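Local structure of beta-glucuronidase (uncultured Clostridium sp., 6U7J) at residues B[228-233]-B[266-271]; B[199-204]-B[276-281]; B[214-219]-B[245-250]; B[17-22]-B[272-277]. The protein hydrolyses beta-D-glucuronides as a gut bacterial family 2 glycoside hydrolase, and probably releases active estrogens from their glucuronide conjugates. All coordinates share one frame; numbering follows the deposited sequence.

Interaction 1 (B[228-233]-B[266-271]); sequences KVYIRD and KLDIYF. Unlike the reference sequence in segment 228-233: R232 (reference Leu).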
# COMPACT_ATOMS: atom_id res chain seq x y z
N LYS B 228 51.05 -31.77 14.40
CA LYS B 228 51.08 -30.85 15.53
C LYS B 228 49.71 -30.20 15.65
O LYS B 228 49.14 -29.73 14.65
CB LYS B 228 52.17 -29.78 15.36
CG LYS B 228 52.57 -29.06 16.66
CD LYS B 228 53.35 -29.99 17.64
CE LYS B 228 54.35 -29.22 18.53
NZ LYS B 228 53.77 -28.70 19.82
N VAL B 229 49.17 -30.18 16.87
CA VAL B 229 47.82 -29.71 17.13
C VAL B 229 47.87 -28.73 18.29
O VAL B 229 48.25 -29.10 19.41
CB VAL B 229 46.86 -30.87 17.47
CG1 VAL B 229 45.51 -30.33 17.92
CG2 VAL B 229 46.70 -31.77 16.28
N TYR B 230 47.48 -27.48 18.03
CA TYR B 230 47.36 -26.47 19.07
C TYR B 230 45.89 -26.13 19.29
O TYR B 230 45.08 -26.15 18.36
CB TYR B 230 48.11 -25.18 18.71
CG TYR B 230 49.57 -25.32 18.34
CD1 TYR B 230 49.98 -25.27 17.01
CD2 TYR B 230 50.55 -25.47 19.32
CE1 TYR B 230 51.31 -25.37 16.67
CE2 TYR B 230 51.89 -25.57 18.98
CZ TYR B 230 52.27 -25.52 17.66
OH TYR B 230 53.60 -25.62 17.30
N ILE B 231 45.56 -25.80 20.52
CA ILE B 231 44.28 -25.20 20.84
C ILE B 231 44.57 -23.78 21.27
O ILE B 231 45.25 -23.55 22.29
CB ILE B 231 43.53 -25.99 21.92
CG1 ILE B 231 43.24 -27.40 21.39
CG2 ILE B 231 42.24 -25.27 22.29
CD1 ILE B 231 42.13 -28.11 22.12
N ARG B 232 44.11 -22.82 20.48
CA ARG B 232 44.34 -21.40 20.73
C ARG B 232 43.06 -20.74 21.23
O ARG B 232 41.94 -21.14 20.86
CB ARG B 232 44.84 -20.69 19.48
CG ARG B 232 45.94 -21.43 18.74
CD ARG B 232 46.74 -20.49 17.84
NE ARG B 232 47.94 -21.15 17.32
CZ ARG B 232 49.18 -20.75 17.57
NH1 ARG B 232 49.38 -19.70 18.35
NH2 ARG B 232 50.22 -21.41 17.07
N ASP B 233 43.23 -19.74 22.08
CA ASP B 233 42.11 -18.96 22.57
C ASP B 233 41.83 -17.84 21.57
O ASP B 233 42.40 -17.81 20.47
CB ASP B 233 42.39 -18.48 24.00
CG ASP B 233 43.52 -17.45 24.09
OD1 ASP B 233 43.98 -16.92 23.06
OD2 ASP B 233 43.96 -17.16 25.22
N LYS B 266 40.23 -22.19 18.70
CA LYS B 266 40.62 -22.65 17.38
C LYS B 266 41.46 -23.91 17.51
O LYS B 266 42.44 -23.92 18.26
CB LYS B 266 41.38 -21.57 16.60
CG LYS B 266 40.74 -20.19 16.63
CD LYS B 266 41.72 -19.17 17.19
CE LYS B 266 41.10 -17.80 17.35
NZ LYS B 266 39.62 -17.86 17.64
N LEU B 267 41.04 -24.97 16.82
CA LEU B 267 41.88 -26.16 16.61
C LEU B 267 42.81 -25.85 15.45
O LEU B 267 42.40 -25.83 14.29
CB LEU B 267 41.02 -27.39 16.34
CG LEU B 267 41.71 -28.74 16.56
CD1 LEU B 267 42.21 -28.88 18.00
CD2 LEU B 267 40.81 -29.93 16.21
N ASP B 268 44.08 -25.59 15.77
CA ASP B 268 45.08 -25.13 14.81
C ASP B 268 46.04 -26.27 14.52
O ASP B 268 46.78 -26.70 15.42
CB ASP B 268 45.81 -23.91 15.37
CG ASP B 268 46.65 -23.17 14.33
OD1 ASP B 268 46.34 -23.20 13.11
OD2 ASP B 268 47.64 -22.53 14.76
N ILE B 269 46.04 -26.75 13.28
CA ILE B 269 46.62 -28.04 12.91
C ILE B 269 47.68 -27.83 11.83
O ILE B 269 47.41 -27.18 10.81
CB ILE B 269 45.55 -29.02 12.42
CG1 ILE B 269 44.40 -29.11 13.43
CG2 ILE B 269 46.15 -30.38 12.12
CD1 ILE B 269 43.19 -29.88 12.93
N TYR B 270 48.86 -28.42 12.04
CA TYR B 270 49.93 -28.43 11.06
C TYR B 270 50.28 -29.87 10.71
O TYR B 270 50.56 -30.68 11.59
CB TYR B 270 51.16 -27.69 11.59
CG TYR B 270 50.96 -26.20 11.76
CD1 TYR B 270 50.37 -25.68 12.90
CD2 TYR B 270 51.37 -25.31 10.77
CE1 TYR B 270 50.18 -24.31 13.06
CE2 TYR B 270 51.20 -23.95 10.91
CZ TYR B 270 50.61 -23.46 12.06
OH TYR B 270 50.44 -22.10 12.19
N PHE B 271 50.27 -30.18 9.41
CA PHE B 271 50.46 -31.55 8.94
C PHE B 271 51.30 -31.46 7.66
O PHE B 271 50.78 -31.15 6.59
CB PHE B 271 49.12 -32.25 8.70
CG PHE B 271 49.24 -33.64 8.12
CD1 PHE B 271 49.66 -34.70 8.90
CD2 PHE B 271 48.92 -33.88 6.79
CE1 PHE B 271 49.76 -35.99 8.37
CE2 PHE B 271 49.02 -35.16 6.25
CZ PHE B 271 49.45 -36.22 7.04
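Strands 228-232 and 266-271 are neighbours in the four-stranded sheet of the immunoglobulin-like beta-sandwich domain of this family 2 glycoside hydrolase. They run antiparallel at 158°. Their main chains are joined through three hydrogen-bonded pairs, K228-Y270, Y230-D268 and R232-K266, each with two N-H to carbonyl bonds lying in the carbonyl plane. The straightest, Y230 N to D268 O, spans 2.8 Å at 177°.

Apolar contacts fill the inner face, where the non-hydrogen-bonded pairs V229-I269 and I231-L267 place their side chains. L267 holds CG anti to its backbone N and brings CD1 to 3.6 Å from V229 CG1 and 3.8 Å from I231 CG1. This layer rests on I201 and I218 of the opposing sheet. On the outer face Y270 comes to the edge of the Y230 ring, its CD1 near the plane of that ring and 3.9 Å from Y230 CE1.

The charged groups share the outer face. K228 bends away to a salt bridge with E241. Buried D268 is held at both oxygens: OD1 accepts from H275 and T277, while OD2 forms a salt bridge with R232, whose chain is extended from CG to NE. The guanidinium and carboxylate planes are 67° apart, and the pair is joined by a single bond, R232 NE to D268 OD2 at 2.9 Å, met from above the carboxylate plane.

Interaction 2 (B[199-204]-B[276-281]); sequences EDISVR and YTLPFG
Two strands from opposite sheets of the beta-sandwich face each other here, 199-204 and 276-280. Their axes approach to 9.3 Å and run nearly the same way, 26° apart, as in an aligned sandwich. No hydrogen bond crosses the gap, and alternate side chains fill it.

From one side come I201 and V203, from the other Y276, L278 and F280, and the two rows interdigitate. The L278 side chain, with CG anti to the backbone N, stands up from its strand and meets the opposing branches tip to tip. L278 CD2 nestles between I201 CG2 at 3.7 Å and V203 CG2 at 3.9 Å. In return, the CD1 tip of I201 drops into the hollow between the Y276 ring and L278 CB, 3.5 Å from Y276 CD1 and 4.2 Å from L278 CB. F280 closes the far end of the row. Its ring takes the crowded position between backbone N and carbonyl carbon (chi1 73°), which turns one face to V203. The CG1 methyl of V203 lies over that face in a CH-pi contact, 4.1 Å from the F280 ring centroid and 21° off the normal.

Along its outer edge, strand 199-204 meets the TIM-barrel domain: N405 bonds to the main chain of I201 and V203, and D200 forms a salt bridge with K404. The hydroxyl of the buried Y276 is hydrogen-bonded to the carbonyl of F12. Between the two segments, cohesion therefore rests on shape fit and the exclusion of water from methyl groups and rings, with polar links directed outward to other parts of the chain.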
# COMPACT_ATOMS: atom_id res chain seq x y z
N GLU B 199 41.90 -34.14 5.85
CA GLU B 199 40.62 -34.47 5.23
C GLU B 199 39.41 -34.13 6.11
O GLU B 199 38.43 -33.56 5.63
CB GLU B 199 40.56 -35.96 4.87
CG GLU B 199 41.73 -36.47 4.05
CD GLU B 199 41.62 -37.96 3.72
OE1 GLU B 199 41.12 -38.73 4.57
OE2 GLU B 199 42.01 -38.37 2.61
N ASP B 200 39.45 -34.51 7.39
CA ASP B 200 38.28 -34.39 8.25
C ASP B 200 38.72 -34.13 9.69
O ASP B 200 39.75 -34.63 10.15
CB ASP B 200 37.43 -35.65 8.18
CG ASP B 200 36.02 -35.44 8.70
OD1 ASP B 200 35.73 -34.33 9.20
OD2 ASP B 200 35.20 -36.38 8.61
N ILE B 201 37.91 -33.33 10.40
CA ILE B 201 38.11 -32.99 11.80
C ILE B 201 36.78 -33.13 12.52
O ILE B 201 35.77 -32.59 12.07
CB ILE B 201 38.63 -31.55 11.99
CG1 ILE B 201 39.85 -31.26 11.14
CG2 ILE B 201 38.89 -31.25 13.48
CD1 ILE B 201 40.13 -29.76 11.04
N SER B 202 36.78 -33.83 13.66
CA SER B 202 35.64 -33.86 14.56
C SER B 202 36.07 -33.45 15.96
O SER B 202 37.07 -33.96 16.48
CB SER B 202 34.98 -35.24 14.59
OG SER B 202 34.78 -35.72 13.29
N VAL B 203 35.31 -32.53 16.56
CA VAL B 203 35.55 -32.05 17.92
C VAL B 203 34.29 -32.26 18.74
O VAL B 203 33.18 -31.96 18.27
CB VAL B 203 35.97 -30.56 17.94
CG1 VAL B 203 36.40 -30.15 19.33
CG2 VAL B 203 37.09 -30.31 16.93
N ARG B 204 34.46 -32.80 19.94
CA ARG B 204 33.42 -32.90 20.96
C ARG B 204 34.00 -32.40 22.27
O ARG B 204 35.19 -32.60 22.54
CB ARG B 204 32.88 -34.32 21.09
CG ARG B 204 32.50 -34.92 19.73
CD ARG B 204 31.82 -36.28 19.80
NE ARG B 204 32.73 -37.38 20.15
CZ ARG B 204 33.89 -37.69 19.55
NH1 ARG B 204 34.35 -37.01 18.50
NH2 ARG B 204 34.59 -38.73 19.99
N TYR B 276 45.45 -26.22 8.77
CA TYR B 276 44.01 -26.00 8.88
C TYR B 276 43.67 -25.51 10.28
O TYR B 276 44.16 -26.07 11.26
CB TYR B 276 43.19 -27.26 8.58
CG TYR B 276 41.73 -26.94 8.29
CD1 TYR B 276 40.81 -26.76 9.32
CD2 TYR B 276 41.28 -26.77 6.97
CE1 TYR B 276 39.47 -26.44 9.06
CE2 TYR B 276 39.94 -26.45 6.70
CZ TYR B 276 39.05 -26.29 7.74
OH TYR B 276 37.73 -25.98 7.50
N THR B 277 42.80 -24.50 10.36
CA THR B 277 42.39 -23.88 11.62
C THR B 277 40.87 -23.90 11.72
O THR B 277 40.17 -23.17 11.00
CB THR B 277 42.91 -22.44 11.71
OG1 THR B 277 44.32 -22.44 11.51
CG2 THR B 277 42.57 -21.83 13.07
N LEU B 278 40.35 -24.71 12.65
CA LEU B 278 38.92 -24.89 12.84
C LEU B 278 38.45 -24.16 14.09
O LEU B 278 38.90 -24.50 15.19
CB LEU B 278 38.59 -26.38 12.95
CG LEU B 278 37.12 -26.72 13.21
CD1 LEU B 278 36.29 -26.56 11.93
CD2 LEU B 278 37.00 -28.13 13.75
N PRO B 279 37.56 -23.17 13.98
CA PRO B 279 36.93 -22.62 15.19
C PRO B 279 36.00 -23.64 15.81
O PRO B 279 35.43 -24.49 15.12
CB PRO B 279 36.15 -21.40 14.67
CG PRO B 279 36.66 -21.17 13.24
CD PRO B 279 37.11 -22.49 12.75
N PHE B 280 35.85 -23.58 17.13
CA PHE B 280 34.88 -24.43 17.81
C PHE B 280 34.54 -23.80 19.15
O PHE B 280 35.20 -22.87 19.61
CB PHE B 280 35.39 -25.87 17.96
CG PHE B 280 36.47 -26.04 19.01
CD1 PHE B 280 37.81 -25.85 18.68
CD2 PHE B 280 36.15 -26.43 20.30
CE1 PHE B 280 38.82 -26.01 19.64
CE2 PHE B 280 37.16 -26.58 21.27
CZ PHE B 280 38.49 -26.38 20.94
N GLY B 281 33.48 -24.31 19.76
CA GLY B 281 33.01 -23.77 21.02
C GLY B 281 32.82 -24.86 22.06
O GLY B 281 32.42 -25.98 21.75

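Interaction 3 (B[214-219]-B[245-250]); sequences VHYEIK and MKDMVL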
# COMPACT_ATOMS: atom_id res chain seq x y z
N VAL B 214 38.57 -31.10 25.57
CA VAL B 214 38.41 -31.08 24.12
C VAL B 214 38.85 -32.43 23.56
O VAL B 214 40.04 -32.75 23.57
CB VAL B 214 39.21 -29.93 23.48
CG1 VAL B 214 39.03 -29.96 21.96
CG2 VAL B 214 38.77 -28.61 24.04
N HIS B 215 37.89 -33.21 23.09
CA HIS B 215 38.16 -34.45 22.36
C HIS B 215 38.18 -34.13 20.87
O HIS B 215 37.18 -33.62 20.34
CB HIS B 215 37.09 -35.50 22.64
CG HIS B 215 36.89 -35.82 24.09
ND1 HIS B 215 36.60 -34.86 25.03
CD2 HIS B 215 36.92 -37.00 24.75
CE1 HIS B 215 36.47 -35.43 26.22
NE2 HIS B 215 36.66 -36.73 26.07
N TYR B 216 39.29 -34.42 20.20
CA TYR B 216 39.37 -34.18 18.77
C TYR B 216 39.87 -35.43 18.06
O TYR B 216 40.53 -36.28 18.64
CB TYR B 216 40.28 -32.99 18.45
CG TYR B 216 41.76 -33.22 18.65
CD1 TYR B 216 42.52 -33.87 17.69
CD2 TYR B 216 42.40 -32.76 19.80
CE1 TYR B 216 43.88 -34.09 17.88
CE2 TYR B 216 43.75 -32.96 19.99
CZ TYR B 216 44.48 -33.63 19.03
OH TYR B 216 45.83 -33.83 19.22
N GLU B 217 39.55 -35.50 16.77
CA GLU B 217 39.95 -36.61 15.91
C GLU B 217 40.16 -36.06 14.50
O GLU B 217 39.24 -35.47 13.92
CB GLU B 217 38.91 -37.72 15.92
CG GLU B 217 39.24 -38.90 15.02
CD GLU B 217 38.21 -40.01 15.12
OE1 GLU B 217 38.35 -41.04 14.43
OE2 GLU B 217 37.25 -39.84 15.91
N ILE B 218 41.35 -36.28 13.96
CA ILE B 218 41.78 -35.70 12.70
C ILE B 218 42.05 -36.83 11.71
O ILE B 218 42.52 -37.91 12.09
CB ILE B 218 43.03 -34.82 12.91
CG1 ILE B 218 42.72 -33.75 13.96
CG2 ILE B 218 43.48 -34.17 11.60
CD1 ILE B 218 43.93 -32.98 14.43
N LYS B 219 41.73 -36.59 10.45
CA LYS B 219 41.86 -37.58 9.39
C LYS B 219 42.65 -36.95 8.27
O LYS B 219 42.33 -35.84 7.83
CB LYS B 219 40.47 -38.03 8.91
CG LYS B 219 40.44 -39.10 7.83
CD LYS B 219 38.96 -39.53 7.59
CE LYS B 219 38.62 -39.80 6.11
NZ LYS B 219 37.55 -40.83 5.92
N MET B 245 46.98 -37.48 16.58
CA MET B 245 45.92 -37.26 15.61
C MET B 245 44.53 -37.44 16.20
O MET B 245 43.56 -36.88 15.68
CB MET B 245 46.10 -38.19 14.42
CG MET B 245 47.15 -37.67 13.47
SD MET B 245 46.78 -38.03 11.76
CE MET B 245 48.43 -38.19 11.08
N LYS B 246 44.42 -38.22 17.27
CA LYS B 246 43.19 -38.41 18.01
C LYS B 246 43.57 -38.29 19.48
O LYS B 246 44.43 -39.04 19.96
CB LYS B 246 42.56 -39.77 17.69
CG LYS B 246 41.42 -40.18 18.60
CD LYS B 246 40.82 -41.51 18.17
CE LYS B 246 39.47 -41.76 18.86
NZ LYS B 246 38.52 -42.53 18.00
N ASP B 247 42.97 -37.33 20.17
CA ASP B 247 43.44 -36.99 21.50
C ASP B 247 42.34 -36.30 22.30
O ASP B 247 41.30 -35.90 21.77
CB ASP B 247 44.68 -36.09 21.44
CG ASP B 247 45.57 -36.23 22.68
OD1 ASP B 247 46.64 -35.58 22.72
OD2 ASP B 247 45.21 -36.97 23.61
N MET B 248 42.62 -36.15 23.59
CA MET B 248 41.69 -35.64 24.58
C MET B 248 42.52 -34.72 25.48
O MET B 248 43.30 -35.21 26.30
CB MET B 248 41.07 -36.79 25.35
CG MET B 248 39.87 -36.46 26.21
SD MET B 248 39.39 -37.88 27.23
CE MET B 248 39.97 -37.39 28.86
N VAL B 249 42.39 -33.41 25.30
CA VAL B 249 43.26 -32.47 26.01
C VAL B 249 42.44 -31.48 26.82
O VAL B 249 41.25 -31.24 26.56
CB VAL B 249 44.22 -31.72 25.06
CG1 VAL B 249 45.03 -32.71 24.22
CG2 VAL B 249 43.45 -30.77 24.18
N LEU B 250 43.11 -30.88 27.80
CA LEU B 250 42.50 -30.09 28.85
C LEU B 250 42.56 -28.60 28.52
O LEU B 250 43.57 -28.10 28.02
CB LEU B 250 43.23 -30.34 30.18
CG LEU B 250 42.69 -29.83 31.51
CD1 LEU B 250 41.20 -30.08 31.65
CD2 LEU B 250 43.46 -30.48 32.66
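The imidazole of H215 carries the M248 side chain on one face: CG sits 3.2 Å above the ring plane, offset toward the rim, in a CH-pi contact. Beyond it M248 SD lies oblique to the ring, 3.2 Å from H215 NE2, while H215 ND1 is hydrogen-bonded to the carbonyl of M213. On the other face of the sheet, the Y216 ring adopts the crowded position between backbone N and carbonyl carbon (chi1 72°), which folds it across the neighbouring strand. D247 N then stands over the ring centre, and D247 CB is 3.4 Å from Y216 CZ. The hydroxyl of Y216 is fixed by the carbonyl of E244, and D247 OD1 by S242.

Five backbone hydrogen bonds join the strands. Y216 N to D247 O, at 2.9 Å, runs nearly along the C=O axis, whereas V249 N meets V214 O from above its carbonyl plane. I218 N adds a last bond to M245 O. E217 and K246 extend side by side, with OE2 and NZ in a long ion pair of 3.6 Å.

V214, Y216 and I218 pack on strands 227-232 and 265-271. The arrangement is that of an antiparallel beta-sandwich sheet, here three-stranded, with 246-251 as an edge strand within this chain.

Interaction 4 (B[17-22]-B[272-277]); sequences EARQIK and GQDHYT. Unlike the reference sequence in segment 17-22: I21 (reference Met).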
# COMPACT_ATOMS: atom_id res chain seq x y z
N GLU B 17 48.76 -19.95 4.63
CA GLU B 17 50.03 -20.04 3.90
C GLU B 17 50.08 -21.26 2.99
O GLU B 17 50.93 -21.30 2.09
CB GLU B 17 51.19 -20.09 4.90
CG GLU B 17 51.45 -21.48 5.46
CD GLU B 17 50.53 -21.83 6.61
OE1 GLU B 17 49.54 -21.08 6.85
OE2 GLU B 17 50.81 -22.86 7.28
N ALA B 18 49.20 -22.24 3.20
CA ALA B 18 49.23 -23.54 2.54
C ALA B 18 48.09 -23.76 1.56
O ALA B 18 48.29 -24.41 0.53
CB ALA B 18 49.20 -24.66 3.58
N ARG B 19 46.88 -23.29 1.87
CA ARG B 19 45.71 -23.50 1.04
C ARG B 19 45.20 -22.16 0.52
O ARG B 19 45.38 -21.12 1.16
CB ARG B 19 44.59 -24.20 1.82
CG ARG B 19 44.96 -25.52 2.48
CD ARG B 19 43.80 -26.07 3.29
NE ARG B 19 44.03 -27.43 3.80
CZ ARG B 19 43.07 -28.33 3.97
NH1 ARG B 19 41.81 -28.04 3.66
NH2 ARG B 19 43.36 -29.53 4.45
N GLN B 20 44.58 -22.20 -0.65
CA GLN B 20 44.04 -20.98 -1.24
C GLN B 20 42.70 -21.27 -1.92
O GLN B 20 42.43 -22.41 -2.31
CB GLN B 20 45.01 -20.34 -2.23
CG GLN B 20 44.70 -18.87 -2.48
CD GLN B 20 45.68 -18.19 -3.41
OE1 GLN B 20 46.31 -18.82 -4.27
NE2 GLN B 20 45.82 -16.88 -3.23
N ILE B 21 41.88 -20.23 -2.02
CA ILE B 21 40.53 -20.31 -2.54
C ILE B 21 40.41 -19.36 -3.73
O ILE B 21 40.88 -18.22 -3.67
CB ILE B 21 39.46 -19.94 -1.48
CG1 ILE B 21 39.52 -20.89 -0.27
CG2 ILE B 21 38.07 -19.84 -2.11
CD1 ILE B 21 38.75 -20.35 0.95
N LYS B 22 39.75 -19.82 -4.79
CA LYS B 22 39.39 -18.97 -5.90
C LYS B 22 37.88 -19.03 -6.09
O LYS B 22 37.31 -20.11 -6.31
CB LYS B 22 40.09 -19.38 -7.18
CG LYS B 22 39.55 -18.67 -8.37
CD LYS B 22 40.64 -17.93 -9.08
CE LYS B 22 41.58 -18.90 -9.77
NZ LYS B 22 41.96 -18.36 -11.09
N GLY B 272 52.59 -31.72 7.80
CA GLY B 272 53.49 -31.66 6.66
C GLY B 272 53.59 -30.26 6.09
O GLY B 272 54.02 -29.32 6.77
N GLN B 273 53.19 -30.10 4.84
CA GLN B 273 53.05 -28.78 4.26
C GLN B 273 51.67 -28.17 4.51
O GLN B 273 51.50 -26.97 4.30
CB GLN B 273 53.33 -28.83 2.76
CG GLN B 273 54.79 -29.15 2.40
CD GLN B 273 55.74 -28.05 2.86
OE1 GLN B 273 55.77 -26.95 2.29
NE2 GLN B 273 56.51 -28.34 3.91
N ASP B 274 50.70 -28.96 4.97
CA ASP B 274 49.32 -28.52 5.13
C ASP B 274 49.12 -27.74 6.44
O ASP B 274 49.93 -27.80 7.37
CB ASP B 274 48.36 -29.71 5.11
CG ASP B 274 46.93 -29.29 4.83
OD1 ASP B 274 46.73 -28.10 4.49
OD2 ASP B 274 46.00 -30.14 4.94
N HIS B 275 48.01 -27.02 6.50
CA HIS B 275 47.62 -26.24 7.67
C HIS B 275 46.10 -26.05 7.62
O HIS B 275 45.54 -25.80 6.55
CB HIS B 275 48.36 -24.89 7.69
CG HIS B 275 48.01 -24.01 8.86
ND1 HIS B 275 48.21 -22.64 8.83
CD2 HIS B 275 47.50 -24.29 10.08
CE1 HIS B 275 47.84 -22.13 9.99
NE2 HIS B 275 47.39 -23.10 10.76
N TYR B 276 45.45 -26.22 8.77
CA TYR B 276 44.01 -26.00 8.88
C TYR B 276 43.67 -25.51 10.28
O TYR B 276 44.16 -26.07 11.26
CB TYR B 276 43.19 -27.26 8.58
CG TYR B 276 41.73 -26.94 8.29
CD1 TYR B 276 40.81 -26.76 9.32
CD2 TYR B 276 41.28 -26.77 6.97
CE1 TYR B 276 39.47 -26.44 9.06
CE2 TYR B 276 39.94 -26.45 6.70
CZ TYR B 276 39.05 -26.29 7.74
OH TYR B 276 37.73 -25.98 7.50
N THR B 277 42.80 -24.50 10.36
CA THR B 277 42.39 -23.88 11.62
C THR B 277 40.87 -23.90 11.72
O THR B 277 40.17 -23.17 11.00
CB THR B 277 42.91 -22.44 11.71
OG1 THR B 277 44.32 -22.44 11.51
CG2 THR B 277 42.57 -21.83 13.07
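The chain entering the first strand of the sugar-binding domain packs here against the end of a beta-hairpin of the immunoglobulin-like domain, where G272 and Q273 form the turn and strand 274-280 begins. Two polar pairs, E17 with H275 and R19 with D274, set the geometry.

E17 is folded back on itself: CG takes the crowded position between backbone N and carbonyl carbon (chi1 83°) and the chain bends again at chi2, about the CB-CG bond. This brings the carboxylate to H275, whose CG is anti to its own backbone N. ND1 of H275 donates to E17 OE1 at 2.9 Å, in the plane of the ring and on the syn lone pair. H275 NE2 is bonded to the carboxylate of D268, so the ring lies between two acids, an environment that may favour its doubly protonated form.

R19, in contrast, is extended from CG to NE and grips D274 side-on. R19 NE reaches OD1 of D274 at 2.9 Å and R19 NH2 reaches its OD2 at 2.8 Å, both on syn lone pairs, with the two planes only 5° apart. The NH2 group also bonds to the carbonyl of I198, whose N-H in turn meets D274 OD2. The Y276 ring stands steeply on the guanidinium, its CD2 3.6 Å above one face, and the angle between the planes is 71°.

Between these grips, A18 CB touches Q273 O at 3.3 Å, a carbonyl that also accepts from R87 of a neighbouring subunit. D274 OD1 has a further donor, the backbone N of H275 at 2.6 Å.

In the fold
Interactions 1, 2 and 3 build one beta-sandwich: interaction 1 pairs strands within one sheet, interaction 3 within the other, and interaction 2 spans the core between them. Methyl groups meet at the shared centre, with I218 CD1 lying 3.5 Å from both I269 CD1 and V229 CG2, and I269 CD1 3.6 Å from I201 CD1. Interaction 4 ties this sandwich to the N-terminal domain at its hairpin end. It is coupled to interaction 1 through D268 OD1, 2.6 Å from H275 NE2 and 2.7 Å from T277 OG1. Interactions 3 and 4 do not touch. The bound calcium lies about 12 Å from the Y276 side chain, which interactions 2 and 4 share.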